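Long-range contact in rifin (Plasmodium falciparum, PDB 7JZK), which is a variant surface antigen of the malaria parasite whose variable V2 domain binds the LAIR1 ectodomain carried as an insert by an antibody: residues K36-I41 / C89-T94. Sequence-based numbering, arbitrary orientation.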
loop_
_atom_site.group_PDB
_atom_site.type_symbol
_atom_site.label_atom_id
_atom_site.label_comp_id
_atom_site.label_asym_id
_atom_site.label_seq_id
_atom_site.Cartn_x
_atom_site.Cartn_y
_atom_site.Cartn_z
ATOM N N LYS B 36 10.022 5.611 -12.244
ATOM C CA LYS B 36 9.303 4.699 -13.116
ATOM C C LYS B 36 9.909 3.306 -13.065
ATOM O O LYS B 36 9.199 2.307 -12.980
ATOM C CB LYS B 36 9.348 5.241 -14.550
ATOM C CG LYS B 36 8.098 5.014 -15.404
ATOM C CD LYS B 36 8.329 5.269 -16.896
ATOM C CE LYS B 36 8.664 6.710 -17.152
ATOM N NZ LYS B 36 7.900 7.614 -16.257
ATOM N N ARG B 37 11.227 3.222 -13.119
ATOM C CA ARG B 37 11.910 1.939 -13.119
ATOM C C ARG B 37 11.872 1.271 -11.750
ATOM O O ARG B 37 11.948 0.039 -11.670
ATOM C CB ARG B 37 13.336 2.136 -13.648
ATOM C CG ARG B 37 13.355 2.534 -15.158
ATOM C CD ARG B 37 14.723 3.012 -15.660
ATOM N NE ARG B 37 15.789 2.024 -15.485
ATOM C CZ ARG B 37 17.067 2.328 -15.253
ATOM N NH1 ARG B 37 17.961 1.351 -15.113
ATOM N NH2 ARG B 37 17.457 3.603 -15.136
ATOM N N TYR B 38 11.774 2.044 -10.661
ATOM C CA TYR B 38 11.794 1.416 -9.344
ATOM C C TYR B 38 10.399 1.128 -8.818
ATOM O O TYR B 38 10.190 0.103 -8.171
ATOM C CB TYR B 38 12.521 2.307 -8.332
ATOM C CG TYR B 38 12.848 1.618 -7.027
ATOM C CD1 TYR B 38 11.901 1.507 -6.016
ATOM C CD2 TYR B 38 14.099 1.073 -6.811
ATOM C CE1 TYR B 38 12.193 0.868 -4.826
ATOM C CE2 TYR B 38 14.410 0.441 -5.634
ATOM C CZ TYR B 38 13.454 0.336 -4.641
ATOM O OH TYR B 38 13.759 -0.293 -3.455
ATOM N N PHE B 39 9.439 2.009 -9.080
ATOM C CA PHE B 39 8.074 1.834 -8.605
ATOM C C PHE B 39 7.118 1.385 -9.700
ATOM O O PHE B 39 5.988 1.011 -9.385
ATOM C CB PHE B 39 7.540 3.131 -8.000
ATOM C CG PHE B 39 8.234 3.542 -6.748
ATOM C CD1 PHE B 39 7.872 3.012 -5.526
ATOM C CD2 PHE B 39 9.253 4.487 -6.792
ATOM C CE1 PHE B 39 8.526 3.402 -4.361
ATOM C CE2 PHE B 39 9.906 4.887 -5.634
ATOM C CZ PHE B 39 9.543 4.342 -4.418
ATOM N N HIS B 40 7.550 1.351 -10.958
ATOM C CA HIS B 40 6.696 0.863 -12.036
ATOM C C HIS B 40 5.408 1.660 -12.076
ATOM O O HIS B 40 4.338 1.145 -12.379
ATOM C CB HIS B 40 6.457 -0.643 -11.885
ATOM C CG HIS B 40 7.652 -1.356 -11.320
ATOM N ND1 HIS B 40 8.815 -1.544 -12.047
ATOM C CD2 HIS B 40 7.897 -1.849 -10.077
ATOM C CE1 HIS B 40 9.703 -2.166 -11.287
ATOM N NE2 HIS B 40 9.174 -2.357 -10.087
ATOM N N ILE B 41 5.587 2.963 -11.878
ATOM C CA ILE B 41 4.460 3.926 -11.924
ATOM C C ILE B 41 4.738 4.968 -13.016
ATOM O O ILE B 41 5.895 5.210 -13.300
ATOM C CB ILE B 41 4.267 4.543 -10.523
ATOM C CG1 ILE B 41 2.793 4.732 -10.183
ATOM C CG2 ILE B 41 5.071 5.818 -10.330
ATOM C CD1 ILE B 41 2.018 3.447 -10.150
ATOM N N CYS B 89 2.462 -2.342 -6.292
ATOM C CA CYS B 89 2.177 -2.890 -4.974
ATOM C C CYS B 89 3.252 -3.884 -4.550
ATOM O O CYS B 89 3.636 -3.915 -3.381
ATOM C CB CYS B 89 0.790 -3.543 -5.010
ATOM S SG CYS B 89 -0.453 -2.406 -5.691
ATOM N N ASP B 90 3.844 -4.584 -5.510
ATOM C CA ASP B 90 4.891 -5.574 -5.267
ATOM C C ASP B 90 6.111 -4.954 -4.589
ATOM O O ASP B 90 6.863 -5.668 -3.916
ATOM C CB ASP B 90 5.275 -6.230 -6.614
ATOM C CG ASP B 90 6.350 -7.324 -6.485
ATOM O OD1 ASP B 90 7.540 -7.032 -6.737
ATOM O OD2 ASP B 90 6.008 -8.478 -6.127
ATOM N N VAL B 91 6.290 -3.632 -4.711
ATOM C CA VAL B 91 7.393 -2.931 -4.057
ATOM C C VAL B 91 7.328 -3.080 -2.545
ATOM O O VAL B 91 8.365 -3.064 -1.867
ATOM C CB VAL B 91 7.394 -1.449 -4.474
ATOM C CG1 VAL B 91 8.509 -0.663 -3.752
ATOM C CG2 VAL B 91 7.575 -1.356 -5.961
ATOM N N ARG B 92 6.129 -3.267 -1.991
ATOM C CA ARG B 92 6.017 -3.512 -0.554
ATOM C C ARG B 92 6.832 -4.727 -0.135
ATOM O O ARG B 92 7.304 -4.797 1.006
ATOM C CB ARG B 92 4.553 -3.697 -0.171
ATOM C CG ARG B 92 3.828 -2.404 0.005
ATOM C CD ARG B 92 2.379 -2.683 0.202
ATOM N NE ARG B 92 1.641 -1.476 0.519
ATOM C CZ ARG B 92 0.321 -1.442 0.569
ATOM N NH1 ARG B 92 -0.354 -2.547 0.311
ATOM N NH2 ARG B 92 -0.316 -0.318 0.869
ATOM N N LYS B 93 6.980 -5.706 -1.030
ATOM C CA LYS B 93 7.793 -6.867 -0.705
ATOM C C LYS B 93 9.271 -6.532 -0.760
ATOM O O LYS B 93 10.039 -6.970 0.102
ATOM C CB LYS B 93 7.452 -8.013 -1.660
ATOM C CG LYS B 93 8.436 -9.176 -1.690
ATOM C CD LYS B 93 9.524 -9.032 -2.788
ATOM C CE LYS B 93 8.913 -8.556 -4.122
ATOM N NZ LYS B 93 9.837 -7.966 -5.161
ATOM N N THR B 94 9.662 -5.666 -1.683
ATOM C CA THR B 94 11.050 -5.246 -1.754
ATOM C C THR B 94 11.441 -4.469 -0.502
ATOM O O THR B 94 12.495 -4.712 0.088
ATOM C CB THR B 94 11.246 -4.396 -3.009
ATOM O OG1 THR B 94 10.739 -5.111 -4.149
ATOM C CG2 THR B 94 12.718 -4.082 -3.217
#
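Val91 carries this contact: it projects from helix 86-94 toward the C-terminal end of helix 13-39, where its two methyl groups meet Tyr38, Phe39 and His40. A short, branched side chain suits the place, since each branch can serve a different neighbour. CG1, anti to the backbone N (chi1 177°), enters the corner between two rings, with Phe39 CE1 and Tyr38 CE1 each 4.1 Å from Val91 CG1. Val91 CG2 turns to the end of the helix, 3.7 Å from the carbonyl O of Tyr38. The two rings also pack together, Tyr38 CD1 sitting 3.9 Å above the plane of the Phe39 ring, over its centre. Wholly apolar, Phe39 fits the buried side, where it also packs on Phe88 and on Ile68 of helix 61-75.

Packing loosens toward solvent. Tyr38, its CG anti to the backbone N, extends along the margin until its OH meets Thr94 CG2 tip to tip at 3.9 Å, a van der Waals touch of hydroxyl on methyl; a ring with a polar tip suits this partly exposed place. Thr94 divides its roles: the methyl faces the tyrosine, while OG1 accepts a hydrogen bond from Lys93 NZ. Lys93 NZ also forms a salt bridge 2.9 Å long with Asp90 OD1, approaching from above the carboxylate plane and tying together the polar side of helix 86-94. Exposed His40 has left the helix with positive phi (57°), and the turn brings His40 CD2 obliquely to within 4.2 Å of Val91 CG2.

On the other flank of helix 86-94, Cys89 is disulfide-bonded to Cys76, and Arg92 makes a hydrogen bond and a cation-pi contact with the neighbouring LAIR1 chain. The whole is a helix-end to helix packing in the largely helical RIFIN V2 domain, joining the end of its long N-terminal helix to the helix that carries part of the LAIR1-binding surface.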